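Side-chain contacts in ATP-dependent DNA helicase (Mycobacterium smegmatis, PDB 5V9X), which unwinds RNA:DNA hybrids as an ATP-dependent helicase that moves 3'-to-5' along single-stranded DNA: residues V67-P70 / G74-L77; V113-R118 / V367-K372; L385-D390 / G409-G414. All coordinates share one frame; numbering follows the deposited sequence.

Contact 1 (V67-P70 / G74-L77); sequences VIAP and GKTL. With ANP (phosphoaminophosphonic acid-adenylate ester), chain C.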
loop_
_atom_site.group_PDB
_atom_site.type_symbol
_atom_site.label_atom_id
_atom_site.label_comp_id
_atom_site.label_asym_id
_atom_site.label_seq_id
_atom_site.Cartn_x
_atom_site.Cartn_y
_atom_site.Cartn_z
ATOM N N VAL A 67 1.889 -19.421 2.419
ATOM C CA VAL A 67 3.307 -19.673 2.196
ATOM C C VAL A 67 4.071 -18.383 2.463
ATOM O O VAL A 67 3.811 -17.352 1.831
ATOM C CB VAL A 67 3.567 -20.195 0.774
ATOM C CG1 VAL A 67 5.026 -20.589 0.609
ATOM C CG2 VAL A 67 2.647 -21.373 0.471
ATOM N N ILE A 68 5.010 -18.438 3.402
ATOM C CA ILE A 68 5.806 -17.284 3.806
ATOM C C ILE A 68 7.261 -17.642 3.537
ATOM O O ILE A 68 7.868 -18.422 4.281
ATOM C CB ILE A 68 5.585 -16.915 5.275
ATOM C CG1 ILE A 68 4.094 -16.715 5.554
ATOM C CG2 ILE A 68 6.374 -15.666 5.636
ATOM C CD1 ILE A 68 3.767 -16.585 7.024
ATOM N N ALA A 69 7.828 -17.075 2.477
ATOM C CA ALA A 69 9.193 -17.377 2.072
ATOM C C ALA A 69 9.723 -16.200 1.270
ATOM O O ALA A 69 8.939 -15.452 0.676
ATOM C CB ALA A 69 9.254 -18.672 1.246
ATOM N N PRO A 70 11.053 -16.009 1.229
ATOM C CA PRO A 70 11.616 -14.855 0.508
ATOM C C PRO A 70 11.329 -14.855 -0.987
ATOM O O PRO A 70 10.689 -15.773 -1.510
ATOM C CB PRO A 70 13.120 -14.974 0.786
ATOM C CG PRO A 70 13.336 -16.394 1.185
ATOM C CD PRO A 70 12.095 -16.792 1.912
ATOM N N GLY A 74 10.343 -19.625 -5.234
ATOM C CA GLY A 74 9.473 -20.386 -6.108
ATOM C C GLY A 74 8.099 -20.610 -5.518
ATOM O O GLY A 74 7.584 -21.733 -5.538
ATOM N N LYS A 75 7.495 -19.551 -4.977
ATOM C CA LYS A 75 6.168 -19.676 -4.389
ATOM C C LYS A 75 5.088 -19.864 -5.445
ATOM O O LYS A 75 4.012 -20.383 -5.125
ATOM C CB LYS A 75 5.866 -18.456 -3.519
ATOM C CG LYS A 75 6.796 -18.316 -2.318
ATOM C CD LYS A 75 6.295 -17.263 -1.336
ATOM C CE LYS A 75 6.450 -15.853 -1.883
ATOM N NZ LYS A 75 7.882 -15.460 -1.994
ATOM N N THR A 76 5.349 -19.464 -6.692
ATOM C CA THR A 76 4.372 -19.663 -7.762
ATOM C C THR A 76 4.090 -21.144 -7.980
ATOM O O THR A 76 2.933 -21.578 -7.954
ATOM C CB THR A 76 4.871 -19.023 -9.060
ATOM O OG1 THR A 76 5.034 -17.612 -8.874
ATOM C CG2 THR A 76 3.889 -19.279 -10.196
ATOM N N LEU A 77 5.142 -21.937 -8.209
ATOM C CA LEU A 77 4.947 -23.370 -8.406
ATOM C C LEU A 77 4.483 -24.053 -7.129
ATOM O O LEU A 77 3.824 -25.097 -7.191
ATOM C CB LEU A 77 6.232 -24.018 -8.917
ATOM C CG LEU A 77 6.624 -23.711 -10.364
ATOM C CD1 LEU A 77 7.950 -24.361 -10.711
ATOM C CD2 LEU A 77 5.536 -24.145 -11.333
HETATM P PG ANP C . 8.279 -13.322 -5.235
HETATM O O1G ANP C . 8.945 -12.023 -5.559
HETATM O O2G ANP C . 6.815 -13.328 -5.819
HETATM O O3G ANP C . 8.222 -13.518 -3.664
HETATM P PB ANP C . 8.444 -16.050 -5.667
HETATM O O1B ANP C . 6.952 -16.019 -6.106
HETATM O O2B ANP C . 8.540 -16.406 -4.223
HETATM N N3B ANP C . 9.168 -14.569 -5.943
HETATM P PA ANP C . 8.924 -17.251 -8.054
HETATM O O1A ANP C . 8.692 -15.950 -8.731
HETATM O O2A ANP C . 7.751 -18.223 -8.167
HETATM O O3A ANP C . 9.205 -17.115 -6.500
HETATM O "O5'" ANP C . 10.245 -17.918 -8.614
HETATM C "C5'" ANP C . 11.572 -17.295 -8.676
HETATM C "C4'" ANP C . 12.296 -17.805 -9.897
HETATM O "O4'" ANP C . 12.867 -19.115 -9.640
HETATM C "C3'" ANP C . 11.389 -18.004 -11.104
HETATM O "O3'" ANP C . 12.159 -17.900 -12.291
HETATM C "C2'" ANP C . 10.920 -19.449 -10.923
HETATM O "O2'" ANP C . 10.220 -19.975 -12.061
HETATM C "C1'" ANP C . 12.222 -20.095 -10.443
HETATM N N9 ANP C . 12.079 -21.308 -9.631
HETATM C C8 ANP C . 10.944 -21.834 -9.070
HETATM N N7 ANP C . 11.147 -22.929 -8.376
HETATM C C5 ANP C . 12.510 -23.147 -8.500
HETATM C C6 ANP C . 13.359 -24.150 -7.996
HETATM N N6 ANP C . 12.939 -25.163 -7.235
HETATM N N1 ANP C . 14.676 -24.074 -8.307
HETATM C C2 ANP C . 15.100 -23.060 -9.066
HETATM N N3 ANP C . 14.392 -22.059 -9.598
HETATM C C4 ANP C . 13.098 -22.159 -9.272
#
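Lys75 reaches back from its helix to the end of strand 64-68, and the phosphate chain of the ATP analogue lies beside it. Gly74, at the N-cap position of helix 75-88, comes first. Its positive phi suits glycine. Its amide N makes a weak hydrogen bond to the bridging O3A of the analogue, at 3.0 Å.

Lys75 follows and carries almost all of the contact. Its backbone N gives weak hydrogen bonds to O3A and O2B. Its CD packs against CG1 of Val67 at 4.1 Å, and the two side chains run past each other in opposite directions. CB of Ala69 touches the same CD. Past CG the chain bends twice, about CG-CD and CD-CE (chi3 -71°, chi4 -68°), which folds the ammonium group between the strand end and the phosphates. There Lys75 NZ bonds to Ala69 O at 2.9 Å, approaching from above the carbonyl plane. NZ also bonds to O2B of the beta phosphate at 2.5 Å and to O3G of the gamma phosphate at 2.6 Å. Pro70 O lies 2.9 Å from NZ as well.

This strand-loop-helix arrangement fits the P-loop, or Walker A motif, of the first helicase domain. A buried ammonium bridging beta and gamma phosphates should offset their negative charge. The carbonyl of Ala69 holds it from the protein side.

Thr76 turns from the strand to the alpha phosphate. Its N bonds to O2A at 3.1 Å, and its OG1 donates to the same oxygen at 2.9 Å. OG1 stands beside the backbone N (chi1 -61°), and the two donors therefore grip one oxygen together. Leu77, next in sequence, packs on Trp40 and Phe41 of helix 35-44.

Contact 2 (V113-R118 / V367-K372); sequences VERNLR and VEDDLK. With GOL (glycerol), chain D.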
loop_
_atom_site.group_PDB
_atom_site.type_symbol
_atom_site.label_atom_id
_atom_site.label_comp_id
_atom_site.label_asym_id
_atom_site.label_seq_id
_atom_site.Cartn_x
_atom_site.Cartn_y
_atom_site.Cartn_z
ATOM N N VAL A 113 2.583 -13.797 -14.542
ATOM C CA VAL A 113 2.254 -15.159 -14.138
ATOM C C VAL A 113 1.758 -15.962 -15.334
ATOM O O VAL A 113 2.100 -17.141 -15.491
ATOM C CB VAL A 113 1.225 -15.151 -12.994
ATOM C CG1 VAL A 113 0.754 -16.561 -12.692
ATOM C CG2 VAL A 113 1.822 -14.528 -11.749
ATOM N N GLU A 114 0.946 -15.341 -16.197
ATOM C CA GLU A 114 0.451 -16.049 -17.374
ATOM C C GLU A 114 1.597 -16.502 -18.263
ATOM O O GLU A 114 1.601 -17.635 -18.759
ATOM C CB GLU A 114 -0.510 -15.167 -18.170
ATOM C CG GLU A 114 -0.979 -15.827 -19.460
ATOM C CD GLU A 114 -1.828 -14.924 -20.329
ATOM O OE1 GLU A 114 -1.634 -13.691 -20.284
ATOM O OE2 GLU A 114 -2.692 -15.452 -21.063
ATOM N N ARG A 115 2.584 -15.630 -18.470
ATOM C CA ARG A 115 3.720 -15.984 -19.311
ATOM C C ARG A 115 4.573 -17.067 -18.661
ATOM O O ARG A 115 5.047 -17.983 -19.343
ATOM C CB ARG A 115 4.556 -14.740 -19.602
ATOM C CG ARG A 115 5.768 -14.998 -20.464
ATOM C CD ARG A 115 6.339 -13.705 -21.002
ATOM N NE ARG A 115 7.432 -13.959 -21.935
ATOM C CZ ARG A 115 8.027 -13.023 -22.666
ATOM N NH1 ARG A 115 7.640 -11.757 -22.578
ATOM N NH2 ARG A 115 9.011 -13.357 -23.487
ATOM N N ASN A 116 4.770 -16.986 -17.344
ATOM C CA ASN A 116 5.625 -17.941 -16.648
ATOM C C ASN A 116 4.967 -19.299 -16.448
ATOM O O ASN A 116 5.675 -20.281 -16.197
ATOM C CB ASN A 116 6.055 -17.376 -15.295
ATOM C CG ASN A 116 7.272 -16.480 -15.402
ATOM O OD1 ASN A 116 7.168 -15.312 -15.773
ATOM N ND2 ASN A 116 8.441 -17.029 -15.080
ATOM N N LEU A 117 3.639 -19.386 -16.542
ATOM C CA LEU A 117 2.993 -20.692 -16.479
ATOM C C LEU A 117 3.201 -21.502 -17.749
ATOM O O LEU A 117 2.864 -22.691 -17.771
ATOM C CB LEU A 117 1.496 -20.536 -16.207
ATOM C CG LEU A 117 1.087 -20.153 -14.787
ATOM C CD1 LEU A 117 -0.410 -19.919 -14.723
ATOM C CD2 LEU A 117 1.508 -21.225 -13.792
ATOM N N ARG A 118 3.742 -20.890 -18.804
ATOM C CA ARG A 118 4.000 -21.636 -20.028
ATOM C C ARG A 118 5.128 -22.643 -19.842
ATOM O O ARG A 118 5.107 -23.711 -20.459
ATOM C CB ARG A 118 4.315 -20.669 -21.168
ATOM C CG ARG A 118 3.164 -19.736 -21.510
ATOM C CD ARG A 118 3.437 -18.961 -22.788
ATOM N NE ARG A 118 2.205 -18.656 -23.515
ATOM C CZ ARG A 118 1.536 -17.511 -23.415
ATOM N NH1 ARG A 118 1.978 -16.545 -22.618
ATOM N NH2 ARG A 118 0.425 -17.330 -24.116
ATOM N N VAL A 367 7.003 -2.519 -22.630
ATOM C CA VAL A 367 8.012 -2.332 -21.592
ATOM C C VAL A 367 8.243 -3.632 -20.831
ATOM O O VAL A 367 9.386 -4.002 -20.539
ATOM C CB VAL A 367 7.601 -1.182 -20.655
ATOM C CG1 VAL A 367 8.478 -1.159 -19.415
ATOM C CG2 VAL A 367 7.686 0.150 -21.384
ATOM N N GLU A 368 7.165 -4.351 -20.507
ATOM C CA GLU A 368 7.308 -5.629 -19.817
ATOM C C GLU A 368 7.978 -6.669 -20.705
ATOM O O GLU A 368 8.797 -7.464 -20.230
ATOM C CB GLU A 368 5.940 -6.131 -19.354
ATOM C CG GLU A 368 5.235 -5.218 -18.367
ATOM C CD GLU A 368 3.765 -5.556 -18.210
ATOM O OE1 GLU A 368 3.397 -6.736 -18.401
ATOM O OE2 GLU A 368 2.977 -4.638 -17.902
ATOM N N ASP A 369 7.644 -6.682 -21.998
ATOM C CA ASP A 369 8.221 -7.675 -22.900
ATOM C C ASP A 369 9.707 -7.418 -23.117
ATOM O O ASP A 369 10.523 -8.345 -23.042
ATOM C CB ASP A 369 7.465 -7.676 -24.229
ATOM C CG ASP A 369 7.751 -8.915 -25.063
ATOM O OD1 ASP A 369 8.934 -9.184 -25.365
ATOM O OD2 ASP A 369 6.784 -9.628 -25.413
ATOM N N ASP A 370 10.079 -6.164 -23.389
ATOM C CA ASP A 370 11.488 -5.839 -23.586
ATOM C C ASP A 370 12.294 -5.961 -22.299
ATOM O O ASP A 370 13.513 -6.159 -22.362
ATOM C CB ASP A 370 11.628 -4.433 -24.168
ATOM C CG ASP A 370 11.133 -4.345 -25.596
ATOM O OD1 ASP A 370 10.984 -5.407 -26.238
ATOM O OD2 ASP A 370 10.893 -3.218 -26.079
ATOM N N LEU A 371 11.646 -5.844 -21.138
ATOM C CA LEU A 371 12.324 -6.108 -19.875
ATOM C C LEU A 371 12.486 -7.604 -19.640
ATOM O O LEU A 371 13.532 -8.050 -19.153
ATOM C CB LEU A 371 11.550 -5.472 -18.720
ATOM C CG LEU A 371 12.147 -5.578 -17.316
ATOM C CD1 LEU A 371 13.483 -4.860 -17.248
ATOM C CD2 LEU A 371 11.181 -5.015 -16.288
ATOM N N LYS A 372 11.457 -8.385 -19.979
ATOM C CA LYS A 372 11.529 -9.835 -19.833
ATOM C C LYS A 372 12.685 -10.423 -20.633
ATOM O O LYS A 372 13.303 -11.404 -20.201
ATOM C CB LYS A 372 10.202 -10.462 -20.268
ATOM C CG LYS A 372 10.001 -11.907 -19.835
ATOM C CD LYS A 372 9.797 -12.006 -18.333
ATOM C CE LYS A 372 9.273 -13.370 -17.922
ATOM N NZ LYS A 372 8.930 -13.409 -16.473
HETATM C C1 GOL D . 3.339 -8.400 -21.995
HETATM O O1 GOL D . 2.501 -8.958 -22.982
HETATM C C2 GOL D . 4.636 -9.196 -21.924
HETATM O O2 GOL D . 4.704 -10.082 -23.023
HETATM C C3 GOL D . 4.643 -9.994 -20.626
HETATM O O3 GOL D . 5.925 -10.532 -20.391
#
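Lys372 and Arg115 lie side by side between the two helicase domains, running past each other in opposite directions. CG of Lys372 sits over the centre of one face of the Arg115 guanidinium, 3.6 Å above its plane. The contact there is made by a methylene group, not by the lysine charge. Further on, Lys372 NZ donates to Asn116 OD1 at 2.7 Å. The ammonium lies in the carbonyl plane on a lone pair, with a C=O...N angle of 134°. Asp369 supplies a looser link: its OD2 and Arg115 NH1 form a long salt bridge of 3.6 Å.

The torsions explain these placements. Arg115 is extended from CG to NE and reaches straight out from helix 107-116. Lys372 bends at chi2 (70°), then runs out to Asn116.

A glycerol, probably from the crystallisation liquor, lies beside the salt bridge. Arg115 NH1 donates to its O3 at 3.0 Å, near the guanidinium plane, and its O2 donates to Asp369 OD2 at 3.2 Å.

In the next shell, Lys372 NZ also forms a salt bridge with Asp112 and a hydrogen bond with Asp390 O. Asn116 ND2 makes a weak hydrogen bond to Asp390 OD2. Helix 361-372 of the second domain thus meets helix 107-116 of the first largely through polar groups, with one methylene packed on a guanidinium.

The lysine ammonium is gripped by three oxygens, one from a carboxylate, and is probably stabilised in its charged form. The arginine pairing, by contrast, is long and lies at the surface, and both residues touch a crystal neighbour, which suggests a weaker tie.

Contact 3 (L385-D390 / G409-G414); sequences LELGID and GLQRVG. With ANP (phosphoaminophosphonic acid-adenylate ester), chain C.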
loop_
_atom_site.group_PDB
_atom_site.type_symbol
_atom_site.label_atom_id
_atom_site.label_comp_id
_atom_site.label_asym_id
_atom_site.label_seq_id
_atom_site.Cartn_x
_atom_site.Cartn_y
_atom_site.Cartn_z
ATOM N N LEU A 385 5.287 -2.283 -10.589
ATOM C CA LEU A 385 6.201 -3.410 -10.735
ATOM C C LEU A 385 6.804 -3.824 -9.397
ATOM O O LEU A 385 7.874 -4.443 -9.369
ATOM C CB LEU A 385 7.315 -3.075 -11.728
ATOM C CG LEU A 385 6.919 -2.646 -13.139
ATOM C CD1 LEU A 385 8.159 -2.491 -14.006
ATOM C CD2 LEU A 385 5.957 -3.643 -13.750
ATOM N N GLU A 386 6.139 -3.495 -8.286
ATOM C CA GLU A 386 6.722 -3.745 -6.972
ATOM C C GLU A 386 6.737 -5.227 -6.625
ATOM O O GLU A 386 7.638 -5.684 -5.913
ATOM C CB GLU A 386 5.958 -2.957 -5.903
ATOM C CG GLU A 386 6.337 -3.313 -4.467
ATOM C CD GLU A 386 5.631 -2.455 -3.432
ATOM O OE1 GLU A 386 5.404 -1.257 -3.700
ATOM O OE2 GLU A 386 5.303 -2.982 -2.347
ATOM N N LEU A 387 5.776 -5.994 -7.126
ATOM C CA LEU A 387 5.504 -7.324 -6.606
ATOM C C LEU A 387 5.594 -8.387 -7.691
ATOM O O LEU A 387 5.217 -8.152 -8.844
ATOM C CB LEU A 387 4.114 -7.372 -5.963
ATOM C CG LEU A 387 3.880 -6.371 -4.833
ATOM C CD1 LEU A 387 2.393 -6.172 -4.600
ATOM C CD2 LEU A 387 4.563 -6.848 -3.563
ATOM N N GLY A 388 6.108 -9.555 -7.307
ATOM C CA GLY A 388 5.873 -10.784 -8.036
ATOM C C GLY A 388 6.631 -11.026 -9.322
ATOM O O GLY A 388 7.029 -12.168 -9.578
ATOM N N ILE A 389 6.830 -9.988 -10.141
ATOM C CA ILE A 389 7.386 -10.179 -11.478
ATOM C C ILE A 389 8.725 -10.898 -11.392
ATOM O O ILE A 389 9.492 -10.719 -10.435
ATOM C CB ILE A 389 7.532 -8.838 -12.218
ATOM C CG1 ILE A 389 8.462 -7.896 -11.451
ATOM C CG2 ILE A 389 6.170 -8.205 -12.448
ATOM C CD1 ILE A 389 8.889 -6.687 -12.240
ATOM N N ASP A 390 9.003 -11.734 -12.390
ATOM C CA ASP A 390 10.194 -12.579 -12.427
ATOM C C ASP A 390 10.981 -12.243 -13.693
ATOM O O ASP A 390 10.929 -12.962 -14.694
ATOM C CB ASP A 390 9.805 -14.053 -12.368
ATOM C CG ASP A 390 10.991 -14.971 -12.538
ATOM O OD1 ASP A 390 11.977 -14.814 -11.786
ATOM O OD2 ASP A 390 10.938 -15.848 -13.427
ATOM N N GLY A 409 10.185 -2.001 0.405
ATOM C CA GLY A 409 11.595 -2.012 0.046
ATOM C C GLY A 409 12.135 -3.416 -0.150
ATOM O O GLY A 409 12.966 -3.655 -1.030
ATOM N N LEU A 410 11.669 -4.366 0.665
ATOM C CA LEU A 410 12.050 -5.762 0.480
ATOM C C LEU A 410 11.406 -6.356 -0.765
ATOM O O LEU A 410 12.003 -7.219 -1.419
ATOM C CB LEU A 410 11.665 -6.580 1.712
ATOM C CG LEU A 410 12.531 -6.407 2.958
ATOM C CD1 LEU A 410 11.872 -7.061 4.157
ATOM C CD2 LEU A 410 13.914 -6.993 2.722
ATOM N N GLN A 411 10.192 -5.920 -1.099
ATOM C CA GLN A 411 9.536 -6.418 -2.303
ATOM C C GLN A 411 10.138 -5.801 -3.561
ATOM O O GLN A 411 10.349 -6.500 -4.559
ATOM C CB GLN A 411 8.034 -6.141 -2.230
ATOM C CG GLN A 411 7.300 -6.974 -1.188
ATOM C CD GLN A 411 7.141 -8.429 -1.599
ATOM O OE1 GLN A 411 7.612 -8.847 -2.662
ATOM N NE2 GLN A 411 6.471 -9.210 -0.758
ATOM N N ARG A 412 10.432 -4.500 -3.524
ATOM C CA ARG A 412 10.984 -3.824 -4.693
ATOM C C ARG A 412 12.379 -4.343 -5.022
ATOM O O ARG A 412 12.648 -4.766 -6.151
ATOM C CB ARG A 412 11.000 -2.310 -4.461
ATOM C CG ARG A 412 9.615 -1.681 -4.476
ATOM C CD ARG A 412 9.672 -0.172 -4.334
ATOM N NE ARG A 412 8.338 0.399 -4.171
ATOM C CZ ARG A 412 8.085 1.699 -4.064
ATOM N NH1 ARG A 412 9.078 2.577 -4.108
ATOM N NH2 ARG A 412 6.837 2.122 -3.915
ATOM N N VAL A 413 13.286 -4.317 -4.041
ATOM C CA VAL A 413 14.642 -4.814 -4.270
ATOM C C VAL A 413 14.616 -6.286 -4.660
ATOM O O VAL A 413 15.497 -6.760 -5.388
ATOM C CB VAL A 413 15.516 -4.566 -3.023
ATOM C CG1 VAL A 413 16.892 -5.205 -3.180
ATOM C CG2 VAL A 413 15.655 -3.069 -2.764
ATOM N N GLY A 414 13.597 -7.024 -4.215
ATOM C CA GLY A 414 13.472 -8.427 -4.569
ATOM C C GLY A 414 13.357 -8.690 -6.058
ATOM O O GLY A 414 13.634 -9.810 -6.498
HETATM P PG ANP C . 8.279 -13.322 -5.235
HETATM O O1G ANP C . 8.945 -12.023 -5.559
HETATM O O2G ANP C . 6.815 -13.328 -5.819
HETATM O O3G ANP C . 8.222 -13.518 -3.664
HETATM P PB ANP C . 8.444 -16.050 -5.667
HETATM O O1B ANP C . 6.952 -16.019 -6.106
HETATM O O2B ANP C . 8.540 -16.406 -4.223
HETATM N N3B ANP C . 9.168 -14.569 -5.943
HETATM P PA ANP C . 8.924 -17.251 -8.054
HETATM O O1A ANP C . 8.692 -15.950 -8.731
HETATM O O2A ANP C . 7.751 -18.223 -8.167
HETATM O O3A ANP C . 9.205 -17.115 -6.500
HETATM O "O5'" ANP C . 10.245 -17.918 -8.614
HETATM C "C5'" ANP C . 11.572 -17.295 -8.676
HETATM C "C4'" ANP C . 12.296 -17.805 -9.897
HETATM O "O4'" ANP C . 12.867 -19.115 -9.640
HETATM C "C3'" ANP C . 11.389 -18.004 -11.104
HETATM O "O3'" ANP C . 12.159 -17.900 -12.291
HETATM C "C2'" ANP C . 10.920 -19.449 -10.923
HETATM O "O2'" ANP C . 10.220 -19.975 -12.061
HETATM C "C1'" ANP C . 12.222 -20.095 -10.443
HETATM N N9 ANP C . 12.079 -21.308 -9.631
HETATM C C8 ANP C . 10.944 -21.834 -9.070
HETATM N N7 ANP C . 11.147 -22.929 -8.376
HETATM C C5 ANP C . 12.510 -23.147 -8.500
HETATM C C6 ANP C . 13.359 -24.150 -7.996
HETATM N N6 ANP C . 12.939 -25.163 -7.235
HETATM N N1 ANP C . 14.676 -24.074 -8.307
HETATM C C2 ANP C . 15.100 -23.060 -9.066
HETATM N N3 ANP C . 14.392 -22.059 -9.598
HETATM C C4 ANP C . 13.098 -22.159 -9.272
#
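Leu387 lays its CD2 methyl across the side chain of Gln411, 3.6 Å from both CG and CD. The glutamine bends at chi2 (-73°), bringing its amide carbon under this methyl. Its NE2 then reaches Thr228 of the first helicase domain by a hydrogen bond. Leu387 packs on that domain too, against Leu106 and against His194 and Ala195 of helix 194-197.

Glu386, one residue earlier in the loop, packs against helix 406-413. Its CG rests on Arg412 CG at 3.7 Å and on Gln411 CB at 4.0 Å. The chain is extended beyond CG, which carries OE1 along to the arginine. There Arg412 NE donates a weak bond to OE1 at 3.4 Å, within a salt bridge. OE1 lies at the guanidinium edge and in its plane, while the carboxylate is turned 63° from that plane. The stronger partners of Arg412 lie elsewhere: NH1 bonds to Gln399 and Asn298.

The loop and helix belong to the second RecA-like domain. Segment 409-414, GLQRVG, continuing to Arg415 and His418, fits helicase motif VI. Arg415 NH2, just past the segment, bonds to the ATP analogue, consistent with the arginine finger of this motif; Arg412 pairs instead within its own domain.

The loop reaches the nucleotide at its other end. Asp390 OD2 accepts a hydrogen bond from the ribose O3' at 2.6 Å, and OD1 is held by His418. Gly388 CA approaches gamma-phosphate oxygen O2G at 3.5 Å.

The contacts follow one another along the chain. Contact 1 lies in the first RecA-like domain, at the end of strand 64-68 in its parallel sheet. Contact 3 lies in the second, between the loop before strand 394-400 and helix 406-413. Their centres are 13 Å apart, and both touch the ATP analogue. Contact 2 joins the domains from helix 107-116 to helix 361-372, with its centre 18 Å from that of contact 1 and 15 Å from that of contact 3. Asp390 connects contacts 2 and 3 directly. Together they border the cleft where nucleotide sits between domains, consistent with ATP binding favouring a closed arrangement.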